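Local coordinates for protein probable transcriptional regulator PhnF (Escherichia coli, PDB 2FA1) that is probably a DNA-binding transcriptional regulator encoded in the alkylphosphonate uptake and C-P lyase operon, present here as its C-terminal effector-binding domain, at residues 33-38 / 142-147; 54-59 / 117-122; 65-70 / 84-89. All coordinates share one frame; numbering follows the deposited sequence.

Interaction 1 (33-38 / 142-147); sequences SGHVAD and AEYSVS
Tyr144 reaches Val36 and His35 because its CG stands anti to the backbone N (chi1 170°), which carries the phenol from strand 143-147 out toward the helix that starts at Gly34. Val36 approaches the ring obliquely: its CG2, turned anti to the carbonyl carbon, comes within 4.1 Å of Tyr144 CD2, and its CA is about as close to the same ring carbon. His35 takes the outer end. The two rings form an offset edge-to-face pair, with the CE2 edge of the tyrosine directed at the imidazole face, centroids 5.2 Å apart and planes at 77°. His35 ND1 as modelled lies 3.0 Å from Tyr144 OH, though the imidazole may well be flipped. Two residues along the strand, Val146 adds a methyl, CG2, near the same imidazole. At the start of the helix Ser33 is the N-cap, its OG accepting a weak bond from Val36 N. Over residues 34-38 and 143-147 the axes pass 9.4 Å apart, their N-to-C directions at 135°. Within the UTRA domain, this joins helix 34-40 to one face of the central antiparallel sheet. Tyr144 OH is hydrogen-bonded to Arg130 on strand 125-135, Val36 and Tyr144 both touch Tyr68 on strand 60-69, and Met3 of the second subunit packs on Tyr144.

Interaction 2 (54-59 / 117-122); sequences LRRVNG and RLEIPN
Arg56 and Glu119 meet in a two-pronged salt bridge, the guanidinium gripping end-on with NH1 and NH2. Arg56 NH1 donates to Glu119 OE1 at 2.8 Å, almost straight at 177°, and Arg56 NH2 donates to Glu119 OE2 at 2.8 Å along a more bent path. The carboxylate is tilted, its plane 40° from that of the guanidinium: OE1 is met on its syn side but out of the carboxylate plane, and OE2 from further above it. Both acceptors nevertheless lie close to the guanidinium plane. Arg56 NH1 has a second acceptor on its own hairpin, Gly59 O at 2.7 Å, so the turn after strand 54-57 helps fix the rotation of the group. The arginine is extended from CG to NE and crosses the glutamate at roughly a right angle. Glu119 itself is the C-prime residue of a Schellman motif that ends helix 113-118, with positive phi and its CB pointing toward the strand. Beside the ion pair a small apolar contact joins Leu54 CD1 to Leu118 CD2 at 4.4 Å; Leu64 on strand 60-69 lies against Leu54, and Leu126 on strand 125-135 against Leu118. Two charged bonds thus tie the 47-57/60-69 hairpin to a helix end of the UTRA domain, while the Gly59 carbonyl steadies the arginine from its own side; the contact is mainly electrostatic, near the surface, with one leucine pair beside it.

Interaction 3 (65-70 / 84-89); sequences IDHYFA and GSLHDF
The CH-pi contact comes from Leu86, whose CD2 methyl sits over the centre of the His67 imidazole, 3.6 Å from the centroid and just 5° off the ring normal. All five ring atoms are almost equally distant from it, as expected for a methyl set squarely on the face. The other face is covered by Ile65 CG2 from the same strand, offset toward the rim, which leaves the imidazole sandwiched between two aliphatic groups. Among the purely apolar contacts, the same Leu86 CD2 meets the edge of Phe69 near the ring plane, 4.0 Å from CZ, so one methyl serves two aromatic side chains. The CB of Leu86 is directed toward the strand, and a chi1 of 177° swings CG away from the backbone N to bring CD2 to the rings, as His67 and Phe69 come the opposite way. In the UTRA fold this is helix 86-94 packed on the antiparallel sheet at strand 60-69, with Leu51 of the adjacent strand 47-57 and Leu78 of helix 75-78 also lying against Leu86. Among the polar interactions, His67 ND1 is hydrogen-bonded to Glu143 and NE2 to Thr53, bonds at both nitrogens that fix the rotation of the imidazole, and His87 NE2 bonds to the same Glu143 carboxylate oxygen. At the helix start Ser85 is the N-cap: its OG accepts from Asp88 N at 3.3 Å, and Phe89 N reaches Ser85 O at 2.9 Å.

Overall arrangement
All three contacts join helical elements to one antiparallel sheet of the UTRA domain. Interactions 1 and 3 use neighbouring strands, 143-150 and 60-69, and touch directly: Glu143 of interaction 1 is the shared link to the histidines of interaction 3, and Tyr144 O lies 2.8 Å from Tyr68 N. Their centres are about 12 Å apart. Tyr144 and His67 point to opposite faces of the sheet, so helix 34-40 and helix 86-94 cover different sides. Interaction 2 touches neither: its centre is about 22 Å from that of interaction 1 and about 19 Å from that of interaction 3, with nearest atoms about 7 Å and 5 Å apart. Its strand 47-57 nevertheless pairs with strand 60-69 of interaction 3.

Interaction 1 (33-38 / 142-147)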
# COMPACT_ATOMS: atom_id res chain seq x y z
N SER A 33 -12.43 16.45 -13.88
CA SER A 33 -13.55 15.57 -13.51
C SER A 33 -13.95 15.77 -12.05
O SER A 33 -13.23 16.38 -11.29
CB SER A 33 -13.12 14.12 -13.74
OG SER A 33 -12.15 13.73 -12.81
N GLY A 34 -15.08 15.22 -11.62
CA GLY A 34 -15.48 15.42 -10.24
C GLY A 34 -14.50 14.89 -9.25
O GLY A 34 -14.22 15.58 -8.29
N HIS A 35 -13.88 13.72 -9.48
CA HIS A 35 -12.86 13.15 -8.55
C HIS A 35 -11.61 14.00 -8.53
O HIS A 35 -11.02 14.22 -7.44
CB HIS A 35 -12.61 11.57 -8.68
CG HIS A 35 -11.44 11.11 -9.55
ND1 HIS A 35 -10.46 10.24 -9.08
CD2 HIS A 35 -11.18 11.25 -10.87
CE1 HIS A 35 -9.60 9.96 -10.05
NE2 HIS A 35 -10.02 10.57 -11.15
N VAL A 36 -11.19 14.44 -9.71
CA VAL A 36 -9.97 15.25 -9.79
C VAL A 36 -10.18 16.63 -9.09
O VAL A 36 -9.31 17.11 -8.31
CB VAL A 36 -9.49 15.46 -11.25
CG1 VAL A 36 -8.35 16.53 -11.33
CG2 VAL A 36 -9.01 14.15 -11.85
N ALA A 37 -11.26 17.27 -9.43
CA ALA A 37 -11.63 18.56 -8.76
C ALA A 37 -11.76 18.43 -7.22
O ALA A 37 -11.22 19.27 -6.45
CB ALA A 37 -12.90 19.10 -9.39
N ASP A 38 -12.41 17.37 -6.73
CA ASP A 38 -12.41 17.13 -5.27
C ASP A 38 -11.08 16.95 -4.68
O ASP A 38 -10.80 17.46 -3.65
CB ASP A 38 -13.20 15.86 -4.89
CG ASP A 38 -14.71 16.12 -4.73
OD1 ASP A 38 -15.11 17.29 -4.45
OD2 ASP A 38 -15.48 15.14 -4.92
N ALA A 142 -1.08 20.69 -4.73
CA ALA A 142 -0.49 21.10 -5.99
C ALA A 142 -0.86 20.05 -7.03
O ALA A 142 -1.09 20.38 -8.19
CB ALA A 142 1.04 21.25 -5.89
N GLU A 143 -0.92 18.78 -6.60
CA GLU A 143 -0.94 17.69 -7.62
C GLU A 143 -1.71 16.50 -7.01
O GLU A 143 -1.50 16.21 -5.82
CB GLU A 143 0.44 17.19 -7.98
CG GLU A 143 0.47 15.98 -9.05
CD GLU A 143 1.60 15.04 -8.86
OE1 GLU A 143 2.03 14.41 -9.82
OE2 GLU A 143 2.06 14.76 -7.74
N TYR A 144 -2.55 15.88 -7.85
CA TYR A 144 -3.26 14.65 -7.47
C TYR A 144 -2.75 13.62 -8.49
O TYR A 144 -2.82 13.93 -9.71
CB TYR A 144 -4.72 14.88 -7.75
CG TYR A 144 -5.61 13.66 -7.66
CD1 TYR A 144 -5.46 12.79 -6.56
CD2 TYR A 144 -6.57 13.41 -8.61
CE1 TYR A 144 -6.39 11.64 -6.38
CE2 TYR A 144 -7.45 12.26 -8.46
CZ TYR A 144 -7.33 11.42 -7.36
OH TYR A 144 -8.18 10.32 -7.17
N SER A 145 -2.33 12.44 -8.00
CA SER A 145 -1.86 11.45 -8.99
C SER A 145 -2.53 10.13 -8.70
O SER A 145 -2.79 9.80 -7.54
CB SER A 145 -0.37 11.31 -8.96
OG SER A 145 0.09 10.62 -7.85
N VAL A 146 -2.76 9.36 -9.76
CA VAL A 146 -3.40 8.07 -9.59
C VAL A 146 -2.53 7.10 -10.39
O VAL A 146 -2.47 7.24 -11.63
CB VAL A 146 -4.77 8.09 -10.27
CG1 VAL A 146 -5.55 6.66 -10.12
CG2 VAL A 146 -5.66 9.31 -9.78
N SER A 147 -1.91 6.17 -9.67
CA SER A 147 -1.00 5.18 -10.26
C SER A 147 -1.77 3.88 -10.38
O SER A 147 -2.45 3.46 -9.42
CB SER A 147 0.13 4.95 -9.23
OG SER A 147 1.09 4.10 -9.75

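Interaction 2 (54-59 / 117-122)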
# COMPACT_ATOMS: atom_id res chain seq x y z
N LEU A 54 4.10 6.43 -18.31
CA LEU A 54 4.02 4.95 -18.24
C LEU A 54 5.46 4.41 -18.15
O LEU A 54 6.37 4.90 -18.84
CB LEU A 54 3.47 4.49 -19.56
CG LEU A 54 3.19 2.98 -19.69
CD1 LEU A 54 2.15 2.50 -18.79
CD2 LEU A 54 2.92 2.64 -21.12
N ARG A 55 5.58 3.37 -17.33
CA ARG A 55 6.91 2.65 -17.21
C ARG A 55 6.67 1.31 -17.95
O ARG A 55 5.63 0.59 -17.66
CB ARG A 55 7.21 2.46 -15.73
CG ARG A 55 8.44 1.50 -15.63
CD ARG A 55 8.79 1.15 -14.16
NE ARG A 55 9.98 0.27 -14.14
CZ ARG A 55 10.46 -0.29 -13.03
NH1 ARG A 55 9.84 -0.07 -11.88
NH2 ARG A 55 11.52 -1.05 -13.07
N ARG A 56 7.64 0.92 -18.81
CA ARG A 56 7.55 -0.38 -19.50
C ARG A 56 8.89 -1.03 -19.26
O ARG A 56 9.91 -0.34 -19.04
CB ARG A 56 7.45 -0.19 -20.98
CG ARG A 56 6.10 0.39 -21.44
CD ARG A 56 6.03 0.47 -23.06
NE ARG A 56 4.69 0.90 -23.45
CZ ARG A 56 3.61 0.14 -23.64
NH1 ARG A 56 3.67 -1.22 -23.62
NH2 ARG A 56 2.44 0.75 -23.89
N VAL A 57 8.88 -2.33 -19.35
CA VAL A 57 10.16 -3.13 -19.35
C VAL A 57 10.06 -4.16 -20.48
O VAL A 57 9.11 -4.91 -20.59
CB VAL A 57 10.34 -3.81 -18.05
CG1 VAL A 57 11.55 -4.78 -18.12
CG2 VAL A 57 10.51 -2.79 -16.86
N ASN A 58 11.01 -4.08 -21.41
CA ASN A 58 10.99 -4.83 -22.67
C ASN A 58 9.63 -4.74 -23.36
O ASN A 58 9.10 -5.72 -23.80
CB ASN A 58 11.46 -6.30 -22.40
CG ASN A 58 12.97 -6.34 -22.33
OD1 ASN A 58 13.61 -5.53 -23.01
ND2 ASN A 58 13.55 -7.15 -21.41
N GLY A 59 9.10 -3.51 -23.39
CA GLY A 59 7.82 -3.36 -24.06
C GLY A 59 6.57 -3.59 -23.22
O GLY A 59 5.44 -3.31 -23.74
N ARG A 117 -5.10 0.58 -21.58
CA ARG A 117 -3.84 1.32 -21.32
C ARG A 117 -2.71 0.44 -20.78
O ARG A 117 -1.55 0.67 -21.18
CB ARG A 117 -4.02 2.57 -20.46
CG ARG A 117 -5.18 3.44 -20.91
CD ARG A 117 -5.08 4.83 -20.27
NE ARG A 117 -5.80 5.74 -21.13
CZ ARG A 117 -7.01 6.23 -20.92
NH1 ARG A 117 -7.70 5.98 -19.80
NH2 ARG A 117 -7.51 7.05 -21.85
N LEU A 118 -3.00 -0.52 -19.88
CA LEU A 118 -1.94 -1.33 -19.31
C LEU A 118 -1.75 -2.59 -20.10
O LEU A 118 -0.85 -3.38 -19.74
CB LEU A 118 -2.17 -1.70 -17.84
CG LEU A 118 -1.80 -0.62 -16.82
CD1 LEU A 118 -2.21 -1.04 -15.46
CD2 LEU A 118 -0.27 -0.52 -16.76
N GLU A 119 -2.53 -2.77 -21.20
CA GLU A 119 -2.34 -3.86 -22.11
C GLU A 119 -2.38 -5.21 -21.37
O GLU A 119 -1.40 -6.06 -21.43
CB GLU A 119 -1.01 -3.68 -22.92
CG GLU A 119 -1.02 -2.33 -23.66
CD GLU A 119 0.36 -1.93 -24.26
OE1 GLU A 119 1.31 -2.69 -23.94
OE2 GLU A 119 0.43 -0.89 -24.98
N ILE A 120 -3.47 -5.41 -20.63
CA ILE A 120 -3.63 -6.66 -19.82
C ILE A 120 -4.99 -7.24 -20.01
O ILE A 120 -5.85 -6.52 -20.43
CB ILE A 120 -3.40 -6.39 -18.33
CG1 ILE A 120 -4.20 -5.17 -17.94
CG2 ILE A 120 -1.84 -6.23 -18.09
CD1 ILE A 120 -4.12 -4.79 -16.56
N PRO A 121 -5.20 -8.53 -19.67
CA PRO A 121 -6.48 -9.17 -19.80
C PRO A 121 -7.49 -8.66 -18.82
O PRO A 121 -7.17 -8.08 -17.73
CB PRO A 121 -6.19 -10.66 -19.51
CG PRO A 121 -4.92 -10.77 -19.04
CD PRO A 121 -4.18 -9.45 -19.15
N ASN A 122 -8.74 -8.84 -19.24
CA ASN A 122 -9.86 -8.58 -18.40
C ASN A 122 -9.64 -9.21 -17.01
O ASN A 122 -9.20 -10.36 -16.89
CB ASN A 122 -11.10 -9.13 -19.12
CG ASN A 122 -12.36 -8.67 -18.47
OD1 ASN A 122 -12.43 -7.54 -17.98
ND2 ASN A 122 -13.34 -9.57 -18.38

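Interaction 3 (65-70 / 84-89)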
# COMPACT_ATOMS: atom_id res chain seq x y z
N ILE A 65 0.62 6.26 -14.68
CA ILE A 65 0.20 7.27 -13.65
C ILE A 65 -0.42 8.45 -14.39
O ILE A 65 0.15 8.94 -15.38
CB ILE A 65 1.43 7.76 -12.89
CG1 ILE A 65 2.26 6.58 -12.32
CG2 ILE A 65 1.04 8.73 -11.70
CD1 ILE A 65 3.51 6.97 -11.52
N ASP A 66 -1.56 8.92 -13.88
CA ASP A 66 -2.20 10.14 -14.33
C ASP A 66 -1.90 11.19 -13.31
O ASP A 66 -2.20 10.96 -12.14
CB ASP A 66 -3.69 9.90 -14.51
CG ASP A 66 -3.95 9.12 -15.81
OD1 ASP A 66 -3.72 9.64 -16.90
OD2 ASP A 66 -4.38 7.96 -15.72
N HIS A 67 -1.30 12.29 -13.71
CA HIS A 67 -0.91 13.35 -12.73
C HIS A 67 -1.74 14.62 -13.12
O HIS A 67 -1.78 14.99 -14.28
CB HIS A 67 0.51 13.78 -13.03
CG HIS A 67 1.50 12.68 -12.94
ND1 HIS A 67 2.26 12.44 -11.81
CD2 HIS A 67 1.93 11.84 -13.89
CE1 HIS A 67 3.07 11.41 -12.07
NE2 HIS A 67 2.90 11.04 -13.32
N TYR A 68 -2.34 15.30 -12.12
CA TYR A 68 -3.29 16.37 -12.48
C TYR A 68 -2.80 17.54 -11.58
O TYR A 68 -2.62 17.37 -10.32
CB TYR A 68 -4.68 16.02 -12.00
CG TYR A 68 -5.26 14.83 -12.73
CD1 TYR A 68 -5.79 14.96 -13.97
CD2 TYR A 68 -5.24 13.56 -12.11
CE1 TYR A 68 -6.32 13.86 -14.63
CE2 TYR A 68 -5.81 12.42 -12.79
CZ TYR A 68 -6.32 12.61 -14.04
OH TYR A 68 -6.85 11.49 -14.72
N PHE A 69 -2.41 18.65 -12.22
CA PHE A 69 -1.87 19.80 -11.48
C PHE A 69 -2.87 20.95 -11.53
O PHE A 69 -3.41 21.22 -12.57
CB PHE A 69 -0.56 20.29 -12.12
CG PHE A 69 0.53 19.28 -12.08
CD1 PHE A 69 1.46 19.35 -11.02
CD2 PHE A 69 0.61 18.27 -13.03
CE1 PHE A 69 2.51 18.39 -10.96
CE2 PHE A 69 1.66 17.32 -12.98
CZ PHE A 69 2.57 17.35 -11.96
N ALA A 70 -3.08 21.63 -10.42
CA ALA A 70 -4.05 22.79 -10.41
C ALA A 70 -3.47 24.10 -10.92
O ALA A 70 -4.26 24.95 -11.33
CB ALA A 70 -4.56 23.06 -8.92
N GLY A 84 11.51 10.41 -17.85
CA GLY A 84 12.29 10.45 -16.65
C GLY A 84 11.38 10.66 -15.46
O GLY A 84 10.14 10.42 -15.56
N SER A 85 11.98 11.01 -14.33
CA SER A 85 11.25 11.24 -13.16
C SER A 85 10.54 12.60 -13.37
O SER A 85 11.24 13.64 -13.42
CB SER A 85 12.15 11.37 -11.94
OG SER A 85 11.38 11.73 -10.81
N LEU A 86 9.21 12.61 -13.37
CA LEU A 86 8.46 13.91 -13.50
C LEU A 86 8.72 14.82 -12.27
O LEU A 86 8.86 16.06 -12.43
CB LEU A 86 6.94 13.64 -13.63
CG LEU A 86 6.07 14.90 -13.69
CD1 LEU A 86 6.48 15.80 -14.83
CD2 LEU A 86 4.59 14.44 -13.92
N HIS A 87 8.81 14.28 -11.04
CA HIS A 87 9.05 15.19 -9.91
C HIS A 87 10.48 15.78 -9.93
O HIS A 87 10.65 16.98 -9.67
CB HIS A 87 8.63 14.55 -8.61
CG HIS A 87 7.12 14.44 -8.47
ND1 HIS A 87 6.50 14.12 -7.28
CD2 HIS A 87 6.13 14.67 -9.36
CE1 HIS A 87 5.19 14.12 -7.46
NE2 HIS A 87 4.93 14.46 -8.71
N ASP A 88 11.46 14.98 -10.38
CA ASP A 88 12.82 15.50 -10.53
C ASP A 88 12.83 16.58 -11.63
O ASP A 88 13.48 17.60 -11.47
CB ASP A 88 13.82 14.39 -10.83
CG ASP A 88 14.03 13.41 -9.67
OD1 ASP A 88 13.66 13.70 -8.52
OD2 ASP A 88 14.58 12.32 -9.95
N PHE A 89 12.14 16.36 -12.74
CA PHE A 89 12.07 17.36 -13.80
C PHE A 89 11.45 18.65 -13.27
O PHE A 89 12.01 19.72 -13.46
CB PHE A 89 11.17 16.83 -14.91
CG PHE A 89 10.99 17.83 -16.06
CD1 PHE A 89 12.00 18.06 -16.95
CD2 PHE A 89 9.80 18.53 -16.17
CE1 PHE A 89 11.83 19.00 -17.96
CE2 PHE A 89 9.62 19.44 -17.23
CZ PHE A 89 10.64 19.64 -18.10